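PDB 5O1M: rubber oxygenase from Streptomyces sp., which cleaves the double bonds of poly(cis-1,4-isoprene) in natural and synthetic rubber by adding dioxygen, using a non-covalently bound heme b. Local coordinates for residues Pro1-Ser6 with Lys256-Pro261; Val18-Val23 with Ser192-Met197; Ser111-Arg116 with Pro261-Thr266; Ser118-Tyr123 with Pro178-Thr183. All coordinates share one frame; numbering follows the deposited sequence.

Overall arrangement
The four contacts tie the N-terminal tail and several helix ends together near the heme in this all-alpha chain. Contacts 1 and 2 fix the tail and lie about 11 Å apart between centres, joined where Trp-3 packs on Pro-20 and Met-197. Arg-116 links contacts 2 and 3 through two salt bridges: its NH1 is 2.9 Å from Asp-195 OD1 and its NH2 2.9 Å from Glu-21 OE1. Contacts 3 and 4 share helix 115-123, their centres about 13 Å apart. Contacts 2, 3 and 4 each touch the heme, through Asp-195 and Ile-196, Arg-116, and Ala-120 respectively; contact 1 stays further out, the Leu-2 side chain about 9 Å from the cofactor.

Contact 1: residues Pro1-Ser6 with Lys256-Pro261; sequences PLWTWS and KQVLDP
Leu-2 and Val-258 bring the backbones closest, their CA atoms 5.0 Å apart, where the irregular N-terminal segment 1-6 passes the last turn of helix 248-258. Leu-2 sits at the corner of a tight gamma turn, closed by the bond from Trp-3 N to Pro-1 O, which turns the chain sharply just before the two tryptophans that meet the helix end. One methyl group gathers the contact: Val-258 CG2 lies 3.5 Å from Trp-3 CE3 and 3.6 Å from Trp-5 CH2, meeting both benzo rings at a slant, with Leu-2 CB a little further off. Trp-5 has its CG placed between the backbone N and the carbonyl carbon (chi1 49°), and this swings the indole back over its neighbour, CZ2 lying 3.6 Å above the centre of the Trp-3 ring, the more buried of the two. Its outer edge at CZ3 then meets Gln-257 CB at 3.3 Å, nearly in the ring plane. A beta-branched valine suits this place, since one methyl can touch both benzo rings and brings no polar atom to them. No hydrogen bond crosses between the segments, which implies that aromatic and aliphatic burial, rather than polar pairing, holds the tail against this helix end.

Contact 2: residues Val18-Val23 with Ser192-Met197; sequences VDPEYV and SQADIM. With HEM (protoporphyrin IX containing Fe), chain C.
Pro-20 and Val-23 offer their carbonyl groups to the start of helix 193-213, where Ser-192 and Asp-195 form a capping box. Gln-193 N gives a nearly straight bond (174°) to Val-23 O at 2.9 Å, while Ala-194 N reaches Pro-20 O at 3.2 Å from above the carbonyl plane. The third amide, Asp-195 N, turns to Ser-192 OG at 3.1 Å, and the aspartate repays it by accepting from Ser-192 N through OD2. Ser-192 OG can do this because chi1 (59°) sets it between its own N and carbonyl carbon, facing the first turn. With an alanine here the Asp-195 amide would probably be left without its cap and Glu-21 OE2, 3.2 Å from OG, without that neighbour. Pro-20, Glu-21 and Ala-194 are buried: Pro-20 CB packs on the Ala-194 methyl, small enough to let the turn come close. The nearby carboxylates of Glu-21 and Asp-195 share Arg-116, which probably eases their repulsion. The Val-23 end lies nearer solvent, though CG1 still touches Gln-193 NE2, an amide group held by Trp-24 O and, through OE1, by Ser-240 N. Further along the helix, toward the cofactor, Asp-195 O lies 3.5 Å from heme methyl CMC.

Contact 3: residues Ser111-Arg116 with Pro261-Thr266; sequences STAIPR and PILAHT. With HEM (protoporphyrin IX containing Fe), chain C.
Ile-114 and Leu-263 cross at a slant, CG1 of the isoleucine lying 3.6 Å from CD2 of the leucine. Leu-263 has CG beside its backbone N and opposite the carbonyl carbon (chi1 -64°), and from there CD2 also reaches the Ala-113 methyl. Pro-115 differs: its side chain crosses that of Thr-266 at about a right angle, CB meeting CG2 at 3.7 Å, while CG rests near the Ala-264 methyl and CD lies 3.4 Å from Ile-262 O. Proline suits the first turn of helix 115-123, where no amide hydrogen is required, and its compact, rigid ring offers the loop an apolar surface. Replacing it with a glycine would probably open a gap beside Thr-266 CG2 and Ala-264 CB. Between these two side-chain clusters the backbones are joined by one hydrogen bond, Ala-264 N to Ala-113 O at 2.8 Å (163°), and the same oxygen receives a CA-H...O contact from Leu-263. The small alanines probably help this close approach. Thr-266 keeps its hydroxyl for Gly-269 N, capping helix 267-282. Helix 115-123 carries Arg-116, whose backbone O lies 3.6 Å from heme CBC. The contact joins the loop between helices 248-258 and 267-282 to the turn ahead of helix 115-123, with helix 302-308 packing on Ala-113 and Leu-263.

Contact 4: residues Ser118-Tyr123 with Pro178-Thr183; sequences SRAVYY and PAWSQT. With HEM (protoporphyrin IX containing Fe), chain C.
Tyr-123 and Thr-183 meet from opposite directions, the ring carbon CE2 3.5 Å from the threonine OG1, where helices 115-123 and 178-182 run almost antiparallel. Their short segments have axes 9.8 Å apart at 168°. Tyr-123 buries the most surface. Its ring lies with one face over the backbone of the other helix, Ala-179 C about 4.2 Å below its centre and Trp-180 N nearer the rim, while CE1 touches the Ala-179 methyl at 3.6 Å. Tyr-122 covers part of the opposite face. A tyrosine fits because its flat ring can lie on a peptide while its hydroxyl reaches out to Glu-268 OE2. Trp-180 comes next, with CG opposite its backbone N (chi1 -173°); this carries the indole back along helix 115-123, where CD1 and NE1 lie near Arg-119 O and Ala-120 CA. A small residue suits the place of Ala-120, between Trp-180 and the heme, its CB 3.8 Å from CAC of the cofactor. Thr-183, just past the helix, folds its hydroxyl back to Ala-179 O at 3.0 Å, closing the C-terminal turn. Its own carbonyl oxygen sits 3.4 Å above one face of the Arg-119 guanidinium, towards the rim, and the aliphatic CD of the arginine lies alongside. Arg-119 NE also has a long, weak ion pair with Glu-268. No direct hydrogen bond joins the two segments, so the pairing implied is one of aromatic rings and aliphatic groups laid against peptide backbone, with the Tyr-123 hydroxyl, and more weakly Arg-119, turned to Glu-268 of helix 267-282.

Contact 1: residues Pro1-Ser6 with Lys256-Pro261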
# COMPACT_ATOMS: atom_id res chain seq x y z
N PRO A 1 17.68 12.05 -0.83
CA PRO A 1 18.44 10.91 -0.33
C PRO A 1 17.81 9.60 -0.78
O PRO A 1 17.23 9.55 -1.85
CB PRO A 1 18.36 11.07 1.20
CG PRO A 1 17.93 12.46 1.44
CD PRO A 1 17.10 12.84 0.26
N LEU A 2 18.00 8.53 -0.00
CA LEU A 2 17.48 7.20 -0.32
C LEU A 2 17.99 6.58 -1.68
O LEU A 2 18.83 5.71 -1.67
CB LEU A 2 15.94 7.17 -0.12
CG LEU A 2 15.09 7.72 1.07
CD1 LEU A 2 15.72 8.74 2.01
CD2 LEU A 2 13.66 8.14 0.70
N TRP A 3 17.53 7.12 -2.81
CA TRP A 3 17.74 6.78 -4.24
C TRP A 3 19.03 7.21 -5.01
O TRP A 3 19.25 8.40 -5.29
CB TRP A 3 16.56 7.49 -4.92
CG TRP A 3 16.03 6.98 -6.19
CD1 TRP A 3 16.60 7.09 -7.40
CD2 TRP A 3 14.79 6.36 -6.39
NE1 TRP A 3 15.81 6.55 -8.34
CE2 TRP A 3 14.68 6.09 -7.74
CE3 TRP A 3 13.75 6.00 -5.55
CZ2 TRP A 3 13.58 5.46 -8.28
CZ3 TRP A 3 12.66 5.38 -6.08
CH2 TRP A 3 12.58 5.11 -7.42
N THR A 4 19.85 6.27 -5.45
CA THR A 4 21.06 6.69 -6.16
C THR A 4 21.31 6.19 -7.57
O THR A 4 22.43 6.18 -8.00
CB THR A 4 22.36 6.43 -5.37
OG1 THR A 4 22.69 5.03 -5.37
CG2 THR A 4 22.26 6.94 -3.97
N TRP A 5 20.28 5.81 -8.31
CA TRP A 5 20.52 5.30 -9.65
C TRP A 5 19.76 6.04 -10.71
O TRP A 5 18.85 6.77 -10.43
CB TRP A 5 20.10 3.85 -9.73
CG TRP A 5 18.76 3.70 -9.17
CD1 TRP A 5 17.59 3.87 -9.79
CD2 TRP A 5 18.46 3.41 -7.82
NE1 TRP A 5 16.56 3.67 -8.93
CE2 TRP A 5 17.08 3.39 -7.70
CE3 TRP A 5 19.24 3.13 -6.70
CZ2 TRP A 5 16.46 3.12 -6.52
CZ3 TRP A 5 18.63 2.87 -5.55
CH2 TRP A 5 17.25 2.87 -5.45
N SER A 6 20.17 5.81 -11.94
CA SER A 6 19.53 6.36 -13.08
C SER A 6 18.33 5.48 -13.40
O SER A 6 18.26 4.34 -12.98
CB SER A 6 20.50 6.37 -14.26
OG SER A 6 20.33 5.23 -15.09
N LYS A 256 16.16 -2.83 -1.85
CA LYS A 256 17.35 -2.94 -0.97
C LYS A 256 17.99 -1.60 -0.69
O LYS A 256 18.40 -1.33 0.42
CB LYS A 256 18.38 -3.92 -1.52
CG LYS A 256 18.19 -5.31 -0.99
CD LYS A 256 19.46 -6.11 -1.21
CE LYS A 256 19.14 -7.60 -1.05
NZ LYS A 256 20.41 -8.32 -0.73
N GLN A 257 18.03 -0.76 -1.69
CA GLN A 257 18.53 0.61 -1.50
C GLN A 257 17.57 1.71 -0.97
O GLN A 257 18.02 2.68 -0.36
CB GLN A 257 19.16 1.06 -2.82
CG GLN A 257 20.68 0.82 -2.90
CD GLN A 257 21.17 0.16 -4.20
OE1 GLN A 257 20.71 -0.95 -4.55
NE2 GLN A 257 22.13 0.82 -4.90
N VAL A 258 16.27 1.62 -1.22
CA VAL A 258 15.32 2.70 -0.90
C VAL A 258 14.47 2.48 0.33
O VAL A 258 14.00 3.45 0.92
CB VAL A 258 14.45 3.03 -2.17
CG1 VAL A 258 13.00 3.33 -1.89
CG2 VAL A 258 15.09 4.18 -2.91
N LEU A 259 14.26 1.23 0.70
CA LEU A 259 13.35 0.86 1.77
C LEU A 259 14.14 0.42 2.99
O LEU A 259 13.99 1.02 4.04
CB LEU A 259 12.39 -0.24 1.33
CG LEU A 259 11.58 -0.90 2.44
CD1 LEU A 259 10.62 0.14 3.07
CD2 LEU A 259 10.77 -2.07 1.91
N ASP A 260 14.94 -0.62 2.83
CA ASP A 260 15.77 -1.20 3.93
C ASP A 260 16.44 -0.17 4.84
O ASP A 260 16.34 -0.30 6.06
CB ASP A 260 16.86 -2.19 3.42
CG ASP A 260 16.30 -3.49 2.82
OD1 ASP A 260 15.07 -3.60 2.60
OD2 ASP A 260 17.12 -4.40 2.53
N PRO A 261 17.14 0.83 4.27
CA PRO A 261 17.86 1.76 5.17
C PRO A 261 17.06 2.85 5.85
O PRO A 261 17.60 3.55 6.67
CB PRO A 261 18.87 2.43 4.22
CG PRO A 261 18.23 2.35 2.87
CD PRO A 261 17.60 0.98 2.88

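Contact 2: residues Val18-Val23 with Ser192-Met197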
# COMPACT_ATOMS: atom_id res chain seq x y z
N VAL A 18 15.53 13.19 -12.89
CA VAL A 18 15.53 14.11 -11.74
C VAL A 18 15.40 13.27 -10.43
O VAL A 18 14.67 12.30 -10.40
CB VAL A 18 14.35 15.11 -11.87
CG1 VAL A 18 14.23 15.96 -10.61
CG2 VAL A 18 14.54 15.93 -13.15
N ASP A 19 16.08 13.63 -9.36
CA ASP A 19 16.01 12.91 -8.08
C ASP A 19 14.54 12.92 -7.57
O ASP A 19 13.98 13.95 -7.35
CB ASP A 19 16.96 13.54 -7.05
CG ASP A 19 16.93 12.86 -5.65
OD1 ASP A 19 15.98 12.12 -5.29
OD2 ASP A 19 17.89 13.07 -4.86
N PRO A 20 13.90 11.73 -7.42
CA PRO A 20 12.47 11.69 -7.08
C PRO A 20 12.15 12.24 -5.68
O PRO A 20 10.98 12.51 -5.39
CB PRO A 20 12.13 10.23 -7.19
CG PRO A 20 13.40 9.49 -7.14
CD PRO A 20 14.47 10.39 -7.61
N GLU A 21 13.18 12.44 -4.84
CA GLU A 21 13.07 13.11 -3.57
C GLU A 21 12.61 14.56 -3.70
O GLU A 21 12.09 15.15 -2.74
CB GLU A 21 14.43 12.99 -2.85
CG GLU A 21 14.56 13.38 -1.38
CD GLU A 21 13.45 12.96 -0.47
OE1 GLU A 21 13.26 13.75 0.51
OE2 GLU A 21 12.77 11.90 -0.65
N TYR A 22 12.79 15.15 -4.88
CA TYR A 22 12.48 16.55 -5.13
C TYR A 22 11.53 16.67 -6.32
O TYR A 22 11.55 17.64 -7.03
CB TYR A 22 13.79 17.33 -5.31
CG TYR A 22 14.67 17.21 -4.08
CD1 TYR A 22 14.33 17.85 -2.86
CD2 TYR A 22 15.83 16.42 -4.12
CE1 TYR A 22 15.14 17.72 -1.73
CE2 TYR A 22 16.66 16.28 -2.98
CZ TYR A 22 16.30 16.92 -1.79
OH TYR A 22 17.11 16.74 -0.71
N VAL A 23 10.68 15.67 -6.49
CA VAL A 23 9.53 15.74 -7.36
C VAL A 23 8.29 15.33 -6.53
O VAL A 23 8.34 14.34 -5.76
CB VAL A 23 9.73 14.79 -8.59
CG1 VAL A 23 8.67 15.01 -9.66
CG2 VAL A 23 11.12 15.00 -9.23
N SER A 192 7.02 12.93 -1.33
CA SER A 192 7.74 12.94 -2.58
C SER A 192 7.44 11.70 -3.36
O SER A 192 6.92 10.68 -2.81
CB SER A 192 9.25 13.04 -2.35
OG SER A 192 9.70 11.98 -1.57
N GLN A 193 7.72 11.75 -4.65
CA GLN A 193 7.66 10.52 -5.42
C GLN A 193 8.56 9.41 -4.89
O GLN A 193 8.14 8.26 -4.94
CB GLN A 193 7.90 10.76 -6.92
CG GLN A 193 6.71 11.53 -7.48
CD GLN A 193 6.50 11.39 -8.94
OE1 GLN A 193 6.87 10.39 -9.50
NE2 GLN A 193 5.97 12.43 -9.60
N ALA A 194 9.76 9.76 -4.38
CA ALA A 194 10.63 8.82 -3.69
C ALA A 194 9.89 8.14 -2.53
O ALA A 194 10.02 6.91 -2.33
CB ALA A 194 11.87 9.51 -3.17
N ASP A 195 9.14 8.95 -1.76
CA ASP A 195 8.36 8.46 -0.59
C ASP A 195 7.31 7.48 -1.04
O ASP A 195 7.19 6.42 -0.45
CB ASP A 195 7.67 9.57 0.20
CG ASP A 195 8.64 10.52 0.91
OD1 ASP A 195 9.62 10.08 1.54
OD2 ASP A 195 8.35 11.74 0.89
N ILE A 196 6.59 7.83 -2.10
CA ILE A 196 5.60 6.94 -2.66
C ILE A 196 6.23 5.55 -3.07
O ILE A 196 5.64 4.49 -2.83
CB ILE A 196 4.86 7.58 -3.87
CG1 ILE A 196 4.10 8.83 -3.45
CG2 ILE A 196 3.84 6.57 -4.49
CD1 ILE A 196 3.44 9.56 -4.62
N MET A 197 7.39 5.60 -3.69
CA MET A 197 8.07 4.41 -4.14
C MET A 197 8.59 3.54 -2.95
O MET A 197 8.59 2.30 -3.03
CB MET A 197 9.13 4.76 -5.21
CG MET A 197 8.47 5.06 -6.53
SD MET A 197 7.29 3.82 -7.13
CE MET A 197 8.41 2.40 -7.10
CHA HEM C . -4.18 9.15 2.16
CHB HEM C . -2.79 5.20 -0.18
CHC HEM C . 1.75 6.78 -0.05
CHD HEM C . 0.44 9.77 3.38
C1A HEM C . -4.19 7.97 1.42
C2A HEM C . -5.36 7.28 1.09
C3A HEM C . -5.00 6.17 0.42
C4A HEM C . -3.60 6.15 0.40
CMA HEM C . -5.94 5.11 -0.10
CAA HEM C . -6.77 7.70 1.39
CBA HEM C . -7.23 7.32 2.84
CGA HEM C . -7.99 8.60 3.20
O1A HEM C . -9.26 8.56 3.06
O2A HEM C . -7.38 9.71 3.52
C1B HEM C . -1.41 5.30 -0.38
C2B HEM C . -0.66 4.39 -1.19
C3B HEM C . 0.63 4.80 -1.20
C4B HEM C . 0.62 6.02 -0.32
CMB HEM C . -1.18 3.19 -1.87
CAB HEM C . 1.84 4.29 -1.93
CBB HEM C . 1.86 3.32 -3.11
C1C HEM C . 1.83 7.72 0.91
C2C HEM C . 3.02 8.26 1.45
C3C HEM C . 2.63 9.08 2.47
C4C HEM C . 1.21 9.04 2.50
CMC HEM C . 4.44 7.94 1.01
CAC HEM C . 3.47 9.90 3.39
CBC HEM C . 4.95 10.04 3.45
C1D HEM C . -0.95 9.89 3.32
C2D HEM C . -1.73 10.88 4.10
C3D HEM C . -3.02 10.72 3.75
C4D HEM C . -3.03 9.65 2.72
CMD HEM C . -1.19 11.82 5.14
CAD HEM C . -4.17 11.43 4.36
CBD HEM C . -4.49 10.65 5.62
CGD HEM C . -5.84 11.07 6.20
O1D HEM C . -6.97 10.66 5.79
O2D HEM C . -5.84 11.87 7.20
NA HEM C . -3.14 7.20 1.02
NB HEM C . -0.63 6.25 0.09
NC HEM C . 0.76 8.15 1.57
ND HEM C . -1.77 9.21 2.52
FE HEM C . -1.17 7.72 1.25

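Contact 3: residues Ser111-Arg116 with Pro261-Thr266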
# COMPACT_ATOMS: atom_id res chain seq x y z
N SER A 111 4.68 -0.09 7.68
CA SER A 111 4.44 1.29 7.49
C SER A 111 4.74 2.08 8.76
O SER A 111 5.30 3.17 8.68
CB SER A 111 3.02 1.49 7.07
OG SER A 111 2.81 2.86 6.94
N THR A 112 4.47 1.50 9.93
CA THR A 112 4.72 2.18 11.19
C THR A 112 6.20 2.25 11.53
O THR A 112 6.53 2.90 12.50
CB THR A 112 3.95 1.52 12.37
OG1 THR A 112 4.54 0.24 12.71
CG2 THR A 112 2.45 1.40 12.03
N ALA A 113 7.05 1.57 10.76
CA ALA A 113 8.50 1.76 10.80
C ALA A 113 9.03 2.64 9.70
O ALA A 113 10.25 2.73 9.51
CB ALA A 113 9.22 0.42 10.70
N ILE A 114 8.16 3.28 8.94
CA ILE A 114 8.65 4.20 7.92
C ILE A 114 8.37 5.61 8.42
O ILE A 114 7.18 6.06 8.31
CB ILE A 114 7.95 3.95 6.56
CG1 ILE A 114 8.32 2.56 6.04
CG2 ILE A 114 8.37 5.05 5.55
CD1 ILE A 114 7.51 2.10 4.84
N PRO A 115 9.42 6.32 8.94
CA PRO A 115 9.18 7.59 9.60
C PRO A 115 8.28 8.61 8.89
O PRO A 115 7.42 9.24 9.54
CB PRO A 115 10.61 8.18 9.86
CG PRO A 115 11.51 6.99 9.75
CD PRO A 115 10.85 6.02 8.85
N ARG A 116 8.45 8.81 7.59
CA ARG A 116 7.67 9.89 6.96
C ARG A 116 6.22 9.56 6.82
O ARG A 116 5.39 10.46 6.97
CB ARG A 116 8.25 10.30 5.63
CG ARG A 116 9.54 11.10 5.82
CD ARG A 116 10.29 11.12 4.50
NE ARG A 116 11.33 12.14 4.43
CZ ARG A 116 12.14 12.30 3.36
NH1 ARG A 116 11.98 11.52 2.30
NH2 ARG A 116 13.10 13.25 3.33
N PRO A 261 17.14 0.83 4.27
CA PRO A 261 17.86 1.76 5.17
C PRO A 261 17.06 2.85 5.85
O PRO A 261 17.60 3.55 6.67
CB PRO A 261 18.87 2.43 4.22
CG PRO A 261 18.23 2.35 2.87
CD PRO A 261 17.60 0.98 2.88
N ILE A 262 15.80 3.03 5.49
CA ILE A 262 15.03 4.10 6.11
C ILE A 262 14.13 3.61 7.20
O ILE A 262 13.65 4.41 7.94
CB ILE A 262 14.28 5.02 5.11
CG1 ILE A 262 13.38 4.26 4.18
CG2 ILE A 262 15.30 5.82 4.30
CD1 ILE A 262 12.27 3.44 4.81
N LEU A 263 13.98 2.31 7.35
CA LEU A 263 13.13 1.75 8.41
C LEU A 263 13.69 2.19 9.75
O LEU A 263 14.88 2.07 9.99
CB LEU A 263 13.04 0.20 8.35
CG LEU A 263 12.36 -0.31 7.04
CD1 LEU A 263 12.46 -1.82 6.83
CD2 LEU A 263 10.92 0.18 6.93
N ALA A 264 12.84 2.78 10.59
CA ALA A 264 13.33 3.28 11.88
C ALA A 264 12.15 3.54 12.78
O ALA A 264 11.04 3.81 12.32
CB ALA A 264 14.16 4.54 11.69
N HIS A 265 12.40 3.40 14.07
CA HIS A 265 11.41 3.65 15.11
C HIS A 265 11.19 5.12 15.21
O HIS A 265 12.15 5.88 15.26
CB HIS A 265 11.97 3.17 16.47
CG HIS A 265 11.07 3.40 17.63
ND1 HIS A 265 11.25 4.45 18.51
CD2 HIS A 265 9.99 2.71 18.09
CE1 HIS A 265 10.34 4.40 19.46
NE2 HIS A 265 9.58 3.34 19.24
N THR A 266 9.93 5.50 15.31
CA THR A 266 9.54 6.83 15.74
C THR A 266 8.44 6.76 16.83
O THR A 266 7.67 5.77 16.83
CB THR A 266 9.06 7.67 14.55
OG1 THR A 266 7.85 7.11 13.98
CG2 THR A 266 10.19 7.75 13.50
CHA HEM C . -4.18 9.15 2.16
CHB HEM C . -2.79 5.20 -0.18
CHC HEM C . 1.75 6.78 -0.05
CHD HEM C . 0.44 9.77 3.38
C1A HEM C . -4.19 7.97 1.42
C2A HEM C . -5.36 7.28 1.09
C3A HEM C . -5.00 6.17 0.42
C4A HEM C . -3.60 6.15 0.40
CMA HEM C . -5.94 5.11 -0.10
CAA HEM C . -6.77 7.70 1.39
CBA HEM C . -7.23 7.32 2.84
CGA HEM C . -7.99 8.60 3.20
O1A HEM C . -9.26 8.56 3.06
O2A HEM C . -7.38 9.71 3.52
C1B HEM C . -1.41 5.30 -0.38
C2B HEM C . -0.66 4.39 -1.19
C3B HEM C . 0.63 4.80 -1.20
C4B HEM C . 0.62 6.02 -0.32
CMB HEM C . -1.18 3.19 -1.87
CAB HEM C . 1.84 4.29 -1.93
CBB HEM C . 1.86 3.32 -3.11
C1C HEM C . 1.83 7.72 0.91
C2C HEM C . 3.02 8.26 1.45
C3C HEM C . 2.63 9.08 2.47
C4C HEM C . 1.21 9.04 2.50
CMC HEM C . 4.44 7.94 1.01
CAC HEM C . 3.47 9.90 3.39
CBC HEM C . 4.95 10.04 3.45
C1D HEM C . -0.95 9.89 3.32
C2D HEM C . -1.73 10.88 4.10
C3D HEM C . -3.02 10.72 3.75
C4D HEM C . -3.03 9.65 2.72
CMD HEM C . -1.19 11.82 5.14
CAD HEM C . -4.17 11.43 4.36
CBD HEM C . -4.49 10.65 5.62
CGD HEM C . -5.84 11.07 6.20
O1D HEM C . -6.97 10.66 5.79
O2D HEM C . -5.84 11.87 7.20
NA HEM C . -3.14 7.20 1.02
NB HEM C . -0.63 6.25 0.09
NC HEM C . 0.76 8.15 1.57
ND HEM C . -1.77 9.21 2.52
FE HEM C . -1.17 7.72 1.25

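Contact 4: residues Ser118-Tyr123 with Pro178-Thr183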
# COMPACT_ATOMS: atom_id res chain seq x y z
N SER A 118 4.63 7.44 8.86
CA SER A 118 4.11 7.46 10.19
C SER A 118 3.84 8.90 10.65
O SER A 118 2.79 9.14 11.21
CB SER A 118 5.07 6.78 11.15
OG SER A 118 5.29 5.43 10.78
N ARG A 119 4.75 9.83 10.38
CA ARG A 119 4.54 11.19 10.83
C ARG A 119 3.44 11.87 10.05
O ARG A 119 2.57 12.51 10.68
CB ARG A 119 5.82 12.05 10.81
CG ARG A 119 6.80 11.62 11.85
CD ARG A 119 7.92 12.59 11.93
NE ARG A 119 8.86 12.17 12.99
CZ ARG A 119 10.04 11.60 12.80
NH1 ARG A 119 10.47 11.28 11.59
NH2 ARG A 119 10.79 11.32 13.87
N ALA A 120 3.43 11.73 8.72
CA ALA A 120 2.35 12.30 7.91
C ALA A 120 0.96 11.77 8.34
O ALA A 120 0.02 12.53 8.49
CB ALA A 120 2.61 12.00 6.43
N VAL A 121 0.84 10.47 8.55
CA VAL A 121 -0.42 9.87 8.92
C VAL A 121 -0.81 10.35 10.32
O VAL A 121 -1.98 10.68 10.56
CB VAL A 121 -0.36 8.32 8.87
CG1 VAL A 121 -1.57 7.69 9.54
CG2 VAL A 121 -0.28 7.85 7.43
N TYR A 122 0.17 10.36 11.23
CA TYR A 122 -0.10 10.70 12.63
C TYR A 122 -0.53 12.14 12.74
O TYR A 122 -1.46 12.46 13.45
CB TYR A 122 1.13 10.43 13.51
CG TYR A 122 0.92 10.71 14.98
CD1 TYR A 122 0.27 9.78 15.81
CD2 TYR A 122 1.33 11.91 15.54
CE1 TYR A 122 0.07 10.05 17.15
CE2 TYR A 122 1.15 12.17 16.90
CZ TYR A 122 0.52 11.22 17.69
OH TYR A 122 0.33 11.43 19.01
N TYR A 123 0.13 13.03 12.03
CA TYR A 123 -0.19 14.47 12.19
C TYR A 123 -1.30 14.94 11.26
O TYR A 123 -1.76 16.04 11.41
CB TYR A 123 1.07 15.31 11.99
CG TYR A 123 2.04 15.10 13.11
CD1 TYR A 123 1.65 15.36 14.46
CD2 TYR A 123 3.35 14.67 12.86
CE1 TYR A 123 2.56 15.20 15.53
CE2 TYR A 123 4.25 14.49 13.90
CZ TYR A 123 3.86 14.78 15.24
OH TYR A 123 4.73 14.56 16.25
N PRO A 178 2.32 22.84 12.66
CA PRO A 178 3.64 23.07 13.23
C PRO A 178 4.29 21.79 13.72
O PRO A 178 5.48 21.57 13.47
CB PRO A 178 3.36 24.01 14.42
CG PRO A 178 2.08 24.72 14.07
CD PRO A 178 1.30 23.70 13.32
N ALA A 179 3.48 20.94 14.36
CA ALA A 179 3.92 19.59 14.78
C ALA A 179 4.60 18.75 13.64
O ALA A 179 5.65 18.17 13.87
CB ALA A 179 2.75 18.82 15.40
N TRP A 180 4.00 18.69 12.44
CA TRP A 180 4.66 18.05 11.27
C TRP A 180 5.94 18.81 10.79
O TRP A 180 6.99 18.20 10.61
CB TRP A 180 3.71 17.91 10.07
CG TRP A 180 4.33 17.14 8.99
CD1 TRP A 180 4.30 15.76 8.84
CD2 TRP A 180 5.12 17.64 7.92
NE1 TRP A 180 4.99 15.40 7.72
CE2 TRP A 180 5.53 16.52 7.15
CE3 TRP A 180 5.50 18.93 7.51
CZ2 TRP A 180 6.32 16.64 6.03
CZ3 TRP A 180 6.27 19.06 6.35
CH2 TRP A 180 6.68 17.93 5.64
N SER A 181 5.84 20.13 10.59
CA SER A 181 7.03 20.91 10.19
C SER A 181 8.23 20.63 11.09
O SER A 181 9.32 20.34 10.59
CB SER A 181 6.76 22.42 10.20
OG SER A 181 5.59 22.68 9.49
N GLN A 182 8.01 20.67 12.41
CA GLN A 182 9.11 20.60 13.40
C GLN A 182 9.79 19.25 13.38
O GLN A 182 11.00 19.18 13.44
CB GLN A 182 8.60 21.02 14.78
CG GLN A 182 8.28 22.53 14.72
CD GLN A 182 7.40 23.10 15.84
OE1 GLN A 182 6.47 22.46 16.34
NE2 GLN A 182 7.69 24.32 16.23
N THR A 183 9.04 18.18 13.16
CA THR A 183 9.61 16.82 13.09
C THR A 183 9.94 16.32 11.68
O THR A 183 10.23 15.13 11.51
CB THR A 183 8.65 15.81 13.78
OG1 THR A 183 7.34 15.83 13.14
CG2 THR A 183 8.53 16.13 15.28
CHA HEM C . -4.18 9.15 2.16
CHB HEM C . -2.79 5.20 -0.18
CHC HEM C . 1.75 6.78 -0.05
CHD HEM C . 0.44 9.77 3.38
C1A HEM C . -4.19 7.97 1.42
C2A HEM C . -5.36 7.28 1.09
C3A HEM C . -5.00 6.17 0.42
C4A HEM C . -3.60 6.15 0.40
CMA HEM C . -5.94 5.11 -0.10
CAA HEM C . -6.77 7.70 1.39
CBA HEM C . -7.23 7.32 2.84
CGA HEM C . -7.99 8.60 3.20
O1A HEM C . -9.26 8.56 3.06
O2A HEM C . -7.38 9.71 3.52
C1B HEM C . -1.41 5.30 -0.38
C2B HEM C . -0.66 4.39 -1.19
C3B HEM C . 0.63 4.80 -1.20
C4B HEM C . 0.62 6.02 -0.32
CMB HEM C . -1.18 3.19 -1.87
CAB HEM C . 1.84 4.29 -1.93
CBB HEM C . 1.86 3.32 -3.11
C1C HEM C . 1.83 7.72 0.91
C2C HEM C . 3.02 8.26 1.45
C3C HEM C . 2.63 9.08 2.47
C4C HEM C . 1.21 9.04 2.50
CMC HEM C . 4.44 7.94 1.01
CAC HEM C . 3.47 9.90 3.39
CBC HEM C . 4.95 10.04 3.45
C1D HEM C . -0.95 9.89 3.32
C2D HEM C . -1.73 10.88 4.10
C3D HEM C . -3.02 10.72 3.75
C4D HEM C . -3.03 9.65 2.72
CMD HEM C . -1.19 11.82 5.14
CAD HEM C . -4.17 11.43 4.36
CBD HEM C . -4.49 10.65 5.62
CGD HEM C . -5.84 11.07 6.20
O1D HEM C . -6.97 10.66 5.79
O2D HEM C . -5.84 11.87 7.20
NA HEM C . -3.14 7.20 1.02
NB HEM C . -0.63 6.25 0.09
NC HEM C . 0.76 8.15 1.57
ND HEM C . -1.77 9.21 2.52
FE HEM C . -1.17 7.72 1.25
O HOH W 1 9.86 12.41 9.54